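DUF2787 domain-containing protein (Vibrio cholerae, PDB 2V1L) is of unknown function, though it is encoded on a pathogenicity island and structurally resembles the human p32 protein. Local coordinates at residues L20-L25 and V41-F45. Sequence-based numbering, arbitrary orientation.
Sequences LLANIL and VVMNF
L20 directs CD2 obliquely at the ring of F45, a loose contact of 4.4 Å to CE1, while its side chain also meets F130, L131 and V134 of helix 117-135. One residue on, L21 meets M43 in two ways: its CD2 lies 3.9 Å from the methionine SD, and its carbonyl O, which already accepts the helical bond from L25 N, has M43 CE 3.6 Å away. M43 gets this deep because its chain is extended beyond CG (chi2 179°, chi3 -176°), carrying sulfur and methyl from the strand to the helix surface. Helix 15-29 here packs across one face of the antiparallel sheet, the axes of the two segments 10.8 Å apart at 108°; M43 stands between V41 and F45 on that face, and strand 41-46 is flanked by strands 60-66 and 141-144. I24 splits its branches between two partners. CG2, anti to the backbone N, rests on M43 CE at 3.7 Å, whereas CD1, at the end of the other branch, approaches the F45 ring obliquely, 3.7 Å from CZ; the same ring makes an edge-to-face pair with F130. The L25 side chain crosses that of M43 at about a right angle, and its CD2 touches M43 CE and, 4.0 Å away, V41 CG1.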
# COMPACT_ATOMS: atom_id res chain seq x y z
N LEU A 20 -3.50 -5.49 -9.96
CA LEU A 20 -2.46 -6.11 -9.12
C LEU A 20 -3.07 -6.82 -7.91
O LEU A 20 -2.75 -7.99 -7.65
CB LEU A 20 -1.40 -5.10 -8.66
CG LEU A 20 -0.37 -5.59 -7.63
CD1 LEU A 20 0.50 -6.77 -8.13
CD2 LEU A 20 0.51 -4.46 -7.18
N LEU A 21 -3.96 -6.12 -7.20
CA LEU A 21 -4.63 -6.68 -6.02
C LEU A 21 -5.46 -7.90 -6.38
O LEU A 21 -5.33 -8.95 -5.76
CB LEU A 21 -5.54 -5.65 -5.35
CG LEU A 21 -4.96 -4.41 -4.66
CD1 LEU A 21 -6.10 -3.57 -4.09
CD2 LEU A 21 -3.97 -4.76 -3.58
N ALA A 22 -6.32 -7.74 -7.39
CA ALA A 22 -7.16 -8.83 -7.89
C ALA A 22 -6.33 -10.06 -8.24
O ALA A 22 -6.68 -11.18 -7.88
CB ALA A 22 -7.99 -8.37 -9.10
N ASN A 23 -5.21 -9.84 -8.92
CA ASN A 23 -4.35 -10.93 -9.35
C ASN A 23 -3.82 -11.73 -8.18
O ASN A 23 -3.85 -12.96 -8.20
CB ASN A 23 -3.19 -10.42 -10.21
CG ASN A 23 -2.61 -11.50 -11.10
OD1 ASN A 23 -1.41 -11.79 -11.06
ND2 ASN A 23 -3.47 -12.13 -11.92
N ILE A 24 -3.34 -11.03 -7.16
CA ILE A 24 -2.72 -11.69 -6.01
C ILE A 24 -3.74 -12.45 -5.16
O ILE A 24 -3.42 -13.51 -4.61
CB ILE A 24 -1.87 -10.70 -5.18
CG1 ILE A 24 -0.60 -10.36 -5.96
CG2 ILE A 24 -1.52 -11.29 -3.82
CD1 ILE A 24 0.20 -9.23 -5.38
N LEU A 25 -4.97 -11.94 -5.08
CA LEU A 25 -6.04 -12.65 -4.39
C LEU A 25 -6.27 -14.03 -5.01
O LEU A 25 -5.99 -15.05 -4.37
CB LEU A 25 -7.34 -11.84 -4.37
CG LEU A 25 -7.45 -10.62 -3.47
CD1 LEU A 25 -8.87 -10.11 -3.49
CD2 LEU A 25 -7.04 -10.96 -2.06
N VAL A 41 -7.72 -10.08 4.80
CA VAL A 41 -6.42 -10.51 4.25
C VAL A 41 -5.32 -9.41 4.30
O VAL A 41 -5.60 -8.22 4.20
CB VAL A 41 -6.60 -11.05 2.79
CG1 VAL A 41 -6.50 -9.96 1.74
CG2 VAL A 41 -5.60 -12.13 2.49
N VAL A 42 -4.07 -9.84 4.46
CA VAL A 42 -2.93 -8.94 4.50
C VAL A 42 -1.85 -9.36 3.49
O VAL A 42 -1.34 -10.48 3.53
CB VAL A 42 -2.32 -8.84 5.95
CG1 VAL A 42 -1.00 -8.10 5.94
CG2 VAL A 42 -3.29 -8.16 6.89
N MET A 43 -1.50 -8.43 2.59
CA MET A 43 -0.43 -8.64 1.62
C MET A 43 0.84 -7.90 2.07
O MET A 43 0.77 -6.75 2.52
CB MET A 43 -0.85 -8.11 0.23
CG MET A 43 -2.08 -8.75 -0.40
SD MET A 43 -2.48 -8.02 -2.02
CE MET A 43 -4.00 -8.86 -2.43
N ASN A 44 1.99 -8.54 1.94
CA ASN A 44 3.27 -7.90 2.20
C ASN A 44 4.18 -7.98 0.97
O ASN A 44 4.27 -9.04 0.35
CB ASN A 44 3.99 -8.52 3.40
CG ASN A 44 3.32 -8.17 4.71
OD1 ASN A 44 2.36 -8.83 5.12
ND2 ASN A 44 3.80 -7.12 5.37
N PHE A 45 4.82 -6.86 0.63
CA PHE A 45 5.77 -6.80 -0.48
C PHE A 45 7.09 -6.44 0.15
O PHE A 45 7.20 -5.38 0.81
CB PHE A 45 5.34 -5.75 -1.54
CG PHE A 45 3.98 -5.98 -2.14
CD1 PHE A 45 3.86 -6.41 -3.47
CD2 PHE A 45 2.81 -5.79 -1.40
CE1 PHE A 45 2.62 -6.62 -4.03
CE2 PHE A 45 1.56 -6.03 -1.95
CZ PHE A 45 1.46 -6.45 -3.27